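Local coordinates for protein sulfate transporter 4.1, chloroplastic (Arabidopsis thaliana, PDB 7LHV) that couples proton movement to sulfate transport across a membrane as an SLC26/SulP symporter and may play a role in regulating sulfate assimilation, at residues Ala217-Leu222 with Ser237-Ile242; Ser223-Phe228 with Pro256-Gly261; Leu229-Ala234 with Glu244-Gly249; Leu263-Leu268 with Ile437-Val442. All coordinates share one frame; numbering follows the deposited sequence.

Contact 1: residues Ala217-Leu222 with Ser237-Ile242; sequences AIVIGL and SKIVPI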
loop_
_atom_site.group_PDB
_atom_site.type_symbol
_atom_site.label_atom_id
_atom_site.label_comp_id
_atom_site.label_asym_id
_atom_site.label_seq_id
_atom_site.Cartn_x
_atom_site.Cartn_y
_atom_site.Cartn_z
ATOM N N ALA A 217 18.610 3.059 17.815
ATOM C CA ALA A 217 19.907 2.981 18.478
ATOM C C ALA A 217 20.101 4.136 19.450
ATOM O O ALA A 217 20.594 3.943 20.570
ATOM C CB ALA A 217 21.025 2.962 17.442
ATOM N N ILE A 218 19.720 5.347 19.041
ATOM C CA ILE A 218 19.832 6.490 19.948
ATOM C C ILE A 218 18.930 6.299 21.163
ATOM O O ILE A 218 19.324 6.590 22.300
ATOM C CB ILE A 218 19.525 7.803 19.207
ATOM C CG1 ILE A 218 20.631 8.112 18.202
ATOM C CG2 ILE A 218 19.388 8.949 20.187
ATOM C CD1 ILE A 218 20.323 9.281 17.306
ATOM N N VAL A 219 17.710 5.807 20.944
ATOM C CA VAL A 219 16.791 5.563 22.054
ATOM C C VAL A 219 17.359 4.514 23.001
ATOM O O VAL A 219 17.264 4.647 24.226
ATOM C CB VAL A 219 15.405 5.158 21.518
ATOM C CG1 VAL A 219 14.563 4.547 22.623
ATOM C CG2 VAL A 219 14.702 6.361 20.925
ATOM N N ILE A 220 17.956 3.455 22.453
ATOM C CA ILE A 220 18.536 2.401 23.281
ATOM C C ILE A 220 19.675 2.950 24.129
ATOM O O ILE A 220 19.772 2.663 25.329
ATOM C CB ILE A 220 19.006 1.232 22.397
ATOM C CG1 ILE A 220 17.811 0.455 21.848
ATOM C CG2 ILE A 220 19.908 0.309 23.177
ATOM C CD1 ILE A 220 18.157 -0.430 20.679
ATOM N N GLY A 221 20.553 3.751 23.522
ATOM C CA GLY A 221 21.642 4.339 24.286
ATOM C C GLY A 221 21.155 5.259 25.390
ATOM O O GLY A 221 21.654 5.214 26.521
ATOM N N LEU A 222 20.169 6.106 25.082
ATOM C CA LEU A 222 19.641 7.010 26.097
ATOM C C LEU A 222 18.853 6.277 27.173
ATOM O O LEU A 222 18.719 6.796 28.283
ATOM C CB LEU A 222 18.767 8.081 25.448
ATOM C CG LEU A 222 19.532 9.242 24.813
ATOM C CD1 LEU A 222 18.574 10.298 24.311
ATOM C CD2 LEU A 222 20.517 9.840 25.802
ATOM N N SER A 237 9.921 5.513 25.259
ATOM C CA SER A 237 10.571 5.343 23.970
ATOM C C SER A 237 10.771 6.663 23.237
ATOM O O SER A 237 11.131 6.656 22.056
ATOM C CB SER A 237 9.767 4.378 23.098
ATOM O OG SER A 237 10.318 4.289 21.799
ATOM N N LYS A 238 10.536 7.789 23.899
ATOM C CA LYS A 238 10.699 9.108 23.311
ATOM C C LYS A 238 11.832 9.849 24.009
ATOM O O LYS A 238 12.064 9.672 25.208
ATOM C CB LYS A 238 9.406 9.917 23.409
ATOM C CG LYS A 238 8.168 9.162 22.970
ATOM C CD LYS A 238 6.912 9.961 23.261
ATOM C CE LYS A 238 5.668 9.205 22.833
ATOM N NZ LYS A 238 5.454 7.996 23.673
ATOM N N ILE A 239 12.538 10.684 23.246
ATOM C CA ILE A 239 13.730 11.342 23.771
ATOM C C ILE A 239 13.368 12.392 24.812
ATOM O O ILE A 239 14.062 12.544 25.825
ATOM C CB ILE A 239 14.551 11.951 22.622
ATOM C CG1 ILE A 239 14.960 10.859 21.642
ATOM C CG2 ILE A 239 15.782 12.656 23.157
ATOM C CD1 ILE A 239 15.715 9.721 22.274
ATOM N N VAL A 240 12.295 13.150 24.574
ATOM C CA VAL A 240 11.967 14.266 25.460
ATOM C C VAL A 240 11.670 13.808 26.885
ATOM O O VAL A 240 12.249 14.377 27.824
ATOM C CB VAL A 240 10.830 15.106 24.854
ATOM C CG1 VAL A 240 10.413 16.202 25.812
ATOM C CG2 VAL A 240 11.263 15.695 23.522
ATOM N N PRO A 241 10.793 12.822 27.126
ATOM C CA PRO A 241 10.606 12.362 28.514
ATOM C C PRO A 241 11.865 11.789 29.139
ATOM O O PRO A 241 12.092 11.977 30.340
ATOM C CB PRO A 241 9.498 11.308 28.389
ATOM C CG PRO A 241 9.514 10.898 26.971
ATOM C CD PRO A 241 9.878 12.124 26.209
ATOM N N ILE A 242 12.702 11.104 28.357
ATOM C CA ILE A 242 13.933 10.537 28.903
ATOM C C ILE A 242 14.855 11.646 29.391
ATOM O O ILE A 242 15.393 11.593 30.504
ATOM C CB ILE A 242 14.630 9.651 27.855
ATOM C CG1 ILE A 242 13.786 8.418 27.542
ATOM C CG2 ILE A 242 16.007 9.239 28.341
ATOM C CD1 ILE A 242 14.297 7.621 26.365
#
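V219 lies opposite S237 with their CA atoms 6.5 Å apart, and one turn further on L222 lies opposite I242 at 7.3 Å between CA atoms, so the two segments advance in the same sense. This is a helix-loop-helix in the SLC26/SulP membrane domain: helix 206-229 ends in a loop that doubles back, and helix 239-249 sets off again beside it with K238 at its N-cap position. The packing is apolar and centres on I239. Its CG1 is anti to the carbonyl carbon, and a chi2 of -56° folds CD1 out of the extended position, onto the flank of helix 217-222. There CD1 meets a patch made by three residues. L222 CD1 lies 3.6 Å from I239 CD1, and the two side chains cross at about a right angle; L222 CD1 also touches I239 CG2. V219 contributes its CG2 methyl, 3.8 Å from I239 CD1, while the CG2 of I218 only brushes the same methyl at 4.3 Å. L473 of helix 459-474 packs on both I218 and I239, extending the apolar patch. At the loop end V219 also covers backbone: the same CG2 stands 3.8 Å from the carbonyl oxygen S237 O. No hydrogen bond joins the segments; V219 O accepts one from S223 OG in its own helix. At the other end, I242 CG2 sits 3.7 Å from L222 O and, less closely, beside L222 CB.

Contact 2: residues Ser223-Phe228 with Pro256-Gly261; sequences SQIKYF and PPFVMG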
loop_
_atom_site.group_PDB
_atom_site.type_symbol
_atom_site.label_atom_id
_atom_site.label_comp_id
_atom_site.label_asym_id
_atom_site.label_seq_id
_atom_site.Cartn_x
_atom_site.Cartn_y
_atom_site.Cartn_z
ATOM N N SER A 223 18.322 5.094 26.871
ATOM C CA SER A 223 17.685 4.294 27.910
ATOM C C SER A 223 18.722 3.622 28.797
ATOM O O SER A 223 18.516 3.493 30.009
ATOM C CB SER A 223 16.766 3.247 27.281
ATOM O OG SER A 223 15.647 3.854 26.663
ATOM N N GLN A 224 19.839 3.191 28.212
ATOM C CA GLN A 224 20.864 2.490 28.972
ATOM C C GLN A 224 21.780 3.425 29.750
ATOM O O GLN A 224 22.511 2.952 30.625
ATOM C CB GLN A 224 21.702 1.614 28.040
ATOM C CG GLN A 224 20.923 0.470 27.432
ATOM C CD GLN A 224 20.559 -0.588 28.447
ATOM O OE1 GLN A 224 21.394 -1.395 28.848
ATOM N NE2 GLN A 224 19.301 -0.588 28.872
ATOM N N ILE A 225 21.769 4.727 29.456
ATOM C CA ILE A 225 22.595 5.654 30.228
ATOM C C ILE A 225 22.155 5.719 31.690
ATOM O O ILE A 225 22.905 6.206 32.545
ATOM C CB ILE A 225 22.577 7.058 29.586
ATOM C CG1 ILE A 225 23.667 7.949 30.185
ATOM C CG2 ILE A 225 21.243 7.725 29.812
ATOM C CD1 ILE A 225 25.071 7.487 29.877
ATOM N N LYS A 226 20.952 5.228 32.006
ATOM C CA LYS A 226 20.465 5.294 33.381
ATOM C C LYS A 226 21.313 4.452 34.325
ATOM O O LYS A 226 21.431 4.781 35.510
ATOM C CB LYS A 226 19.000 4.858 33.443
ATOM C CG LYS A 226 18.773 3.364 33.331
ATOM C CD LYS A 226 17.297 3.045 33.210
ATOM C CE LYS A 226 17.068 1.564 32.986
ATOM N NZ LYS A 226 15.642 1.267 32.687
ATOM N N TYR A 227 21.902 3.362 33.828
ATOM C CA TYR A 227 22.797 2.570 34.663
ATOM C C TYR A 227 24.095 3.319 34.934
ATOM O O TYR A 227 24.673 3.199 36.019
ATOM C CB TYR A 227 23.078 1.223 34.003
ATOM C CG TYR A 227 21.847 0.374 33.813
ATOM C CD1 TYR A 227 21.316 -0.354 34.867
ATOM C CD2 TYR A 227 21.206 0.311 32.586
ATOM C CE1 TYR A 227 20.188 -1.130 34.701
ATOM C CE2 TYR A 227 20.077 -0.460 32.411
ATOM C CZ TYR A 227 19.572 -1.178 33.472
ATOM O OH TYR A 227 18.445 -1.949 33.303
ATOM N N PHE A 228 24.574 4.081 33.951
ATOM C CA PHE A 228 25.736 4.932 34.179
ATOM C C PHE A 228 25.426 6.001 35.216
ATOM O O PHE A 228 26.241 6.271 36.105
ATOM C CB PHE A 228 26.178 5.587 32.872
ATOM C CG PHE A 228 26.925 4.674 31.942
ATOM C CD1 PHE A 228 26.813 3.301 32.046
ATOM C CD2 PHE A 228 27.738 5.198 30.954
ATOM C CE1 PHE A 228 27.494 2.473 31.185
ATOM C CE2 PHE A 228 28.424 4.374 30.094
ATOM C CZ PHE A 228 28.300 3.009 30.209
ATOM N N PRO A 256 30.862 6.539 41.166
ATOM C CA PRO A 256 31.468 5.227 40.868
ATOM C C PRO A 256 30.839 4.539 39.665
ATOM O O PRO A 256 31.575 4.089 38.773
ATOM C CB PRO A 256 31.244 4.430 42.162
ATOM C CG PRO A 256 31.214 5.458 43.212
ATOM C CD PRO A 256 30.526 6.643 42.601
ATOM N N PRO A 257 29.503 4.389 39.599
ATOM C CA PRO A 257 28.946 3.691 38.428
ATOM C C PRO A 257 29.208 4.417 37.124
ATOM O O PRO A 257 29.469 3.771 36.104
ATOM C CB PRO A 257 27.449 3.604 38.750
ATOM C CG PRO A 257 27.199 4.752 39.609
ATOM C CD PRO A 257 28.416 4.878 40.470
ATOM N N PHE A 258 29.161 5.752 37.132
ATOM C CA PHE A 258 29.424 6.499 35.908
ATOM C C PHE A 258 30.865 6.323 35.452
ATOM O O PHE A 258 31.124 6.133 34.259
ATOM C CB PHE A 258 29.105 7.978 36.105
ATOM C CG PHE A 258 29.042 8.755 34.824
ATOM C CD1 PHE A 258 27.915 8.702 34.024
ATOM C CD2 PHE A 258 30.112 9.530 34.414
ATOM C CE1 PHE A 258 27.852 9.412 32.842
ATOM C CE2 PHE A 258 30.055 10.244 33.234
ATOM C CZ PHE A 258 28.924 10.184 32.447
ATOM N N VAL A 259 31.817 6.378 36.387
ATOM C CA VAL A 259 33.221 6.200 36.026
ATOM C C VAL A 259 33.458 4.791 35.496
ATOM O O VAL A 259 34.147 4.594 34.486
ATOM C CB VAL A 259 34.129 6.516 37.227
ATOM C CG1 VAL A 259 35.535 6.008 36.974
ATOM C CG2 VAL A 259 34.147 8.009 37.489
ATOM N N MET A 260 32.884 3.790 36.166
ATOM C CA MET A 260 33.044 2.411 35.717
ATOM C C MET A 260 32.474 2.224 34.316
ATOM O O MET A 260 33.121 1.632 33.442
ATOM C CB MET A 260 32.366 1.462 36.704
ATOM C CG MET A 260 32.801 0.014 36.584
ATOM S SD MET A 260 32.020 -1.027 37.824
ATOM C CE MET A 260 33.356 -1.217 38.992
ATOM N N GLY A 261 31.267 2.739 34.080
ATOM C CA GLY A 261 30.664 2.606 32.768
ATOM C C GLY A 261 31.445 3.328 31.690
ATOM O O GLY A 261 31.632 2.798 30.592
#
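F228 and G261 make an aromatic ring-on-backbone contact between two steeply crossing helices of the membrane domain, 206-229 near its C-terminal end and 255-277 near its start. The axes of helices 223-228 and 256-261 approach to 9.0 Å, with 118° between their directions. Helix 223-228 is kinked at K226 and Y227, which lack the regular bond to the turn before; Y227 N bonds instead to Q224 O, three residues back. The F228 ring lies with one face over G261: the CA of the glycine stands 3.7 Å from the ring centroid, 21° off the normal, in a CH-pi contact displaced toward the rim at CE1. With no CB on G261, the bare backbone meets the ring, and the G261 carbonyl continues across it to F228 CZ, 3.4 Å from G261 O. The second ring is used differently. F258 CG is anti to the backbone N, chi1 -167°. The F228 carbonyl lies at the edge of the F258 ring, near its plane, and F258 CD1 is 3.7 Å from F228 CB. P257 completes this side, its CB 3.9 Å from Y227 O. Beyond the two segments F253 stacks edge-to-face with F258, while A436 of helix 431-443 packs on F228. Although F228 O and F258 N are 3.1 Å apart, the angle is too poor for a hydrogen bond. The segments are thus joined by a ring over backbone, apolar side-chain contacts and a carbonyl at a ring edge, a contact that depends on shape rather than on polar pairing.

Contact 3: residues Leu229-Ala234 with Glu244-Gly249; sequences LGYSIA and ESIIAG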
loop_
_atom_site.group_PDB
_atom_site.type_symbol
_atom_site.label_atom_id
_atom_site.label_comp_id
_atom_site.label_asym_id
_atom_site.label_seq_id
_atom_site.Cartn_x
_atom_site.Cartn_y
_atom_site.Cartn_z
ATOM N N LEU A 229 24.248 6.621 35.116
ATOM C CA LEU A 229 23.887 7.689 36.042
ATOM C C LEU A 229 23.764 7.169 37.466
ATOM O O LEU A 229 24.202 7.826 38.418
ATOM C CB LEU A 229 22.581 8.347 35.599
ATOM C CG LEU A 229 22.606 9.059 34.249
ATOM C CD1 LEU A 229 21.225 9.585 33.911
ATOM C CD2 LEU A 229 23.622 10.183 34.262
ATOM N N GLY A 230 23.172 5.991 37.637
ATOM C CA GLY A 230 23.012 5.388 38.941
ATOM C C GLY A 230 21.638 5.523 39.557
ATOM O O GLY A 230 21.399 4.939 40.619
ATOM N N TYR A 231 20.727 6.267 38.931
ATOM C CA TYR A 231 19.370 6.412 39.433
ATOM C C TYR A 231 18.378 6.060 38.335
ATOM O O TYR A 231 18.645 6.253 37.146
ATOM C CB TYR A 231 19.098 7.834 39.949
ATOM C CG TYR A 231 19.401 8.937 38.958
ATOM C CD1 TYR A 231 18.443 9.365 38.053
ATOM C CD2 TYR A 231 20.637 9.562 38.945
ATOM C CE1 TYR A 231 18.713 10.375 37.154
ATOM C CE2 TYR A 231 20.915 10.573 38.051
ATOM C CZ TYR A 231 19.950 10.975 37.158
ATOM O OH TYR A 231 20.226 11.984 36.264
ATOM N N SER A 232 17.229 5.533 38.749
ATOM C CA SER A 232 16.199 5.141 37.799
ATOM C C SER A 232 15.619 6.365 37.103
ATOM O O SER A 232 15.375 7.400 37.728
ATOM C CB SER A 232 15.090 4.365 38.507
ATOM O OG SER A 232 14.205 3.776 37.570
ATOM N N ILE A 233 15.398 6.241 35.800
ATOM C CA ILE A 233 14.847 7.318 34.996
ATOM C C ILE A 233 13.487 6.881 34.469
ATOM O O ILE A 233 13.130 5.704 34.502
ATOM C CB ILE A 233 15.786 7.719 33.844
ATOM C CG1 ILE A 233 15.831 6.612 32.790
ATOM C CG2 ILE A 233 17.179 8.012 34.372
ATOM C CD1 ILE A 233 16.615 6.976 31.558
ATOM N N ALA A 234 12.714 7.853 33.987
ATOM C CA ALA A 234 11.399 7.545 33.442
ATOM C C ALA A 234 11.533 6.651 32.220
ATOM O O ALA A 234 12.347 6.906 31.328
ATOM C CB ALA A 234 10.649 8.826 33.080
ATOM N N GLU A 244 14.015 14.733 30.130
ATOM C CA GLU A 244 13.380 15.416 31.252
ATOM C C GLU A 244 13.591 14.653 32.553
ATOM O O GLU A 244 13.899 15.252 33.589
ATOM C CB GLU A 244 11.888 15.601 30.977
ATOM C CG GLU A 244 11.567 16.696 29.977
ATOM C CD GLU A 244 10.088 16.776 29.663
ATOM O OE1 GLU A 244 9.293 16.135 30.384
ATOM O OE2 GLU A 244 9.718 17.483 28.705
ATOM N N SER A 245 13.438 13.328 32.516
ATOM C CA SER A 245 13.654 12.524 33.713
ATOM C C SER A 245 15.107 12.567 34.160
ATOM O O SER A 245 15.390 12.622 35.362
ATOM C CB SER A 245 13.223 11.087 33.459
ATOM O OG SER A 245 13.943 10.534 32.373
ATOM N N ILE A 246 16.043 12.527 33.209
ATOM C CA ILE A 246 17.457 12.592 33.564
ATOM C C ILE A 246 17.768 13.917 34.250
ATOM O O ILE A 246 18.453 13.959 35.280
ATOM C CB ILE A 246 18.331 12.376 32.317
ATOM C CG1 ILE A 246 18.275 10.913 31.877
ATOM C CG2 ILE A 246 19.764 12.798 32.587
ATOM C CD1 ILE A 246 18.796 10.677 30.482
ATOM N N ILE A 247 17.253 15.019 33.698
ATOM C CA ILE A 247 17.466 16.328 34.308
ATOM C C ILE A 247 16.833 16.381 35.692
ATOM O O ILE A 247 17.417 16.923 36.640
ATOM C CB ILE A 247 16.922 17.438 33.390
ATOM C CG1 ILE A 247 17.735 17.498 32.099
ATOM C CG2 ILE A 247 16.958 18.782 34.097
ATOM C CD1 ILE A 247 17.073 18.293 31.003
ATOM N N ALA A 248 15.627 15.822 35.835
ATOM C CA ALA A 248 14.949 15.837 37.127
ATOM C C ALA A 248 15.737 15.066 38.178
ATOM O O ALA A 248 15.868 15.518 39.321
ATOM C CB ALA A 248 13.542 15.261 36.985
ATOM N N GLY A 249 16.267 13.905 37.811
ATOM C CA GLY A 249 16.992 13.075 38.746
ATOM C C GLY A 249 18.462 13.379 38.902
ATOM O O GLY A 249 19.121 12.736 39.725
#
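Y231 supplies a hydrogen bond between segment 229-234, which leaves helix 206-229 after L229, and helix 244-249: its hydroxyl donates to I246 O, with 2.8 Å between Y231 OH and that oxygen. The C=O...donor angle is 128°, with the donor 15° from the carbonyl plane. The same ring makes the second kind of contact, with backbone over its face. G249 O stands 3.2 Å above the plane, displaced toward the rim at CZ, while the hydroxyl end reaches past it to I246; one tyrosine thus meets two carbonyls of segment 244-249, one at its edge and one over its face. Apolar contacts gather on I246. L229 CD1 lies 3.8 Å from I246 CG2, the two side chains crossing at about a right angle. I233 instead runs beside I246 and points the same way, with I233 CG2 4.0 Å from I246 CG1. At the far end of the loop A234 rests on S245, CB to CB at 3.4 Å. The S245 hydroxyl turns back to its own helix, where OG, held between the backbone N and the carbonyl carbon by a chi1 of 58°, hydrogen-bonds to I242 O and P241 O. The loop itself starts at G230, which leaves helix 206-229 with a positive phi. F253, on the chain beyond helix 239-249, also packs on L229. The arrangement is that of a helix-loop-helix whose connecting segment folds back along the second helix, here at the C-terminal end of helix 206-229, predicted to cross the membrane in the SulP domain.

Contact 4: residues Leu263-Leu268 with Ile437-Val442; sequences LILVIL and IVISAV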
loop_
_atom_site.group_PDB
_atom_site.type_symbol
_atom_site.label_atom_id
_atom_site.label_comp_id
_atom_site.label_asym_id
_atom_site.label_seq_id
_atom_site.Cartn_x
_atom_site.Cartn_y
_atom_site.Cartn_z
ATOM N N LEU A 263 34.702 4.076 31.653
ATOM C CA LEU A 263 35.947 3.367 31.375
ATOM C C LEU A 263 35.696 2.088 30.587
ATOM O O LEU A 263 36.433 1.781 29.640
ATOM C CB LEU A 263 36.691 3.060 32.674
ATOM C CG LEU A 263 37.215 4.261 33.459
ATOM C CD1 LEU A 263 37.802 3.811 34.785
ATOM C CD2 LEU A 263 38.246 5.022 32.644
ATOM N N ILE A 264 34.663 1.328 30.957
ATOM C CA ILE A 264 34.378 0.090 30.239
ATOM C C ILE A 264 33.999 0.386 28.794
ATOM O O ILE A 264 34.455 -0.291 27.867
ATOM C CB ILE A 264 33.286 -0.716 30.966
ATOM C CG1 ILE A 264 33.839 -1.301 32.264
ATOM C CG2 ILE A 264 32.763 -1.827 30.077
ATOM C CD1 ILE A 264 32.792 -1.939 33.141
ATOM N N LEU A 265 33.166 1.408 28.576
ATOM C CA LEU A 265 32.768 1.765 27.220
ATOM C C LEU A 265 33.960 2.232 26.396
ATOM O O LEU A 265 34.084 1.884 25.217
ATOM C CB LEU A 265 31.685 2.841 27.262
ATOM C CG LEU A 265 31.127 3.317 25.923
ATOM C CD1 LEU A 265 30.486 2.166 25.176
ATOM C CD2 LEU A 265 30.129 4.434 26.149
ATOM N N VAL A 266 34.851 3.024 27.001
ATOM C CA VAL A 266 36.038 3.487 26.287
ATOM C C VAL A 266 36.917 2.308 25.894
ATOM O O VAL A 266 37.402 2.231 24.758
ATOM C CB VAL A 266 36.809 4.508 27.146
ATOM C CG1 VAL A 266 38.247 4.627 26.671
ATOM C CG2 VAL A 266 36.119 5.859 27.102
ATOM N N ILE A 267 37.130 1.369 26.819
ATOM C CA ILE A 267 37.957 0.204 26.516
ATOM C C ILE A 267 37.326 -0.624 25.405
ATOM O O ILE A 267 38.012 -1.074 24.479
ATOM C CB ILE A 267 38.187 -0.634 27.787
ATOM C CG1 ILE A 267 39.078 0.126 28.770
ATOM C CG2 ILE A 267 38.801 -1.978 27.436
ATOM C CD1 ILE A 267 40.467 0.400 28.249
ATOM N N LEU A 268 36.008 -0.834 25.474
ATOM C CA LEU A 268 35.325 -1.624 24.454
ATOM C C LEU A 268 35.432 -0.969 23.084
ATOM O O LEU A 268 35.708 -1.645 22.085
ATOM C CB LEU A 268 33.859 -1.818 24.837
ATOM C CG LEU A 268 33.472 -3.120 25.535
ATOM C CD1 LEU A 268 34.347 -3.366 26.750
ATOM C CD2 LEU A 268 32.009 -3.086 25.930
ATOM N N ILE A 437 28.142 -2.459 27.510
ATOM C CA ILE A 437 28.152 -3.396 26.388
ATOM C C ILE A 437 27.027 -3.075 25.412
ATOM O O ILE A 437 27.227 -3.080 24.192
ATOM C CB ILE A 437 28.067 -4.846 26.896
ATOM C CG1 ILE A 437 29.384 -5.254 27.551
ATOM C CG2 ILE A 437 27.742 -5.787 25.758
ATOM C CD1 ILE A 437 29.308 -6.566 28.274
ATOM N N VAL A 438 25.828 -2.789 25.926
ATOM C CA VAL A 438 24.712 -2.439 25.047
ATOM C C VAL A 438 25.002 -1.144 24.297
ATOM O O VAL A 438 24.715 -1.024 23.097
ATOM C CB VAL A 438 23.399 -2.339 25.845
ATOM C CG1 VAL A 438 22.267 -1.895 24.940
ATOM C CG2 VAL A 438 23.062 -3.662 26.467
ATOM N N ILE A 439 25.559 -0.150 24.990
ATOM C CA ILE A 439 25.866 1.125 24.347
ATOM C C ILE A 439 26.893 0.930 23.240
ATOM O O ILE A 439 26.763 1.489 22.146
ATOM C CB ILE A 439 26.346 2.147 25.392
ATOM C CG1 ILE A 439 25.187 2.583 26.281
ATOM C CG2 ILE A 439 26.962 3.352 24.713
ATOM C CD1 ILE A 439 25.615 3.432 27.449
ATOM N N SER A 440 27.929 0.131 23.503
ATOM C CA SER A 440 28.930 -0.152 22.480
ATOM C C SER A 440 28.322 -0.905 21.304
ATOM O O SER A 440 28.674 -0.652 20.147
ATOM C CB SER A 440 30.085 -0.946 23.086
ATOM O OG SER A 440 30.994 -1.369 22.086
ATOM N N ALA A 441 27.416 -1.842 21.580
ATOM C CA ALA A 441 26.786 -2.603 20.507
ATOM C C ALA A 441 25.936 -1.710 19.615
ATOM O O ALA A 441 25.924 -1.881 18.391
ATOM C CB ALA A 441 25.940 -3.732 21.091
ATOM N N VAL A 442 25.207 -0.759 20.207
ATOM C CA VAL A 442 24.317 0.094 19.419
ATOM C C VAL A 442 24.990 1.350 18.884
ATOM O O VAL A 442 24.376 2.073 18.087
ATOM C CB VAL A 442 23.073 0.507 20.228
ATOM C CG1 VAL A 442 22.353 -0.721 20.739
ATOM C CG2 VAL A 442 23.465 1.425 21.370
#
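L265 holds its CG anti to the backbone N, chi1 -179°, and a chi2 of 61° sets its methyls against I439, whose CG2 is likewise anti to its own backbone N. Both leucine methyls close on that one methyl: L265 CD2 is 3.6 Å from I439 CG2, and CD1 is almost as near from the other branch. The two side chains cross at about a right angle. L265 CD1 also lies 3.7 Å from S440 N. One turn on, L268 reaches the other flank with CD2, 3.8 Å from I437 CG1. The CB of I437 points away from helix 263-268, and L268 CD2 meets the isoleucine obliquely, at CG1 and CA. S440 sits against both leucines, its CB on L265 CD1 and L268 CD2 and its OG 4.0 Å from L268 CB; no hydrogen bond crosses the contact. The axes come to 9.3 Å with a crossing angle of -37°, the helices running in broadly the same direction. Helix 431-443 is also packed by its other neighbours: P111 and S115 of helix 91-119 touch I437, while on helix 206-229 I220 and Q224 touch V438 and F228 touches I439.

How the contacts relate
All four contacts lie in the sulfate permease domain on one side of the chain's centre. The first segments of contacts 1, 2 and 3 follow without a break along helix 206-229 and into its loop; their partners come in the order contact 1, contact 3, contact 2, the first two on helix 239-249 (237-242 starting just before it) and the third on helix 255-277. Contact 4 continues along helix 255-277 and brings in helix 431-443. Contacts 1 and 2 each touch the other three; contact 2 is centred about 11 Å from the centres of contacts 3 and 4, which do not touch each other. The group thus links a local helix-loop-helix to a predicted transmembrane helix far on in the sequence.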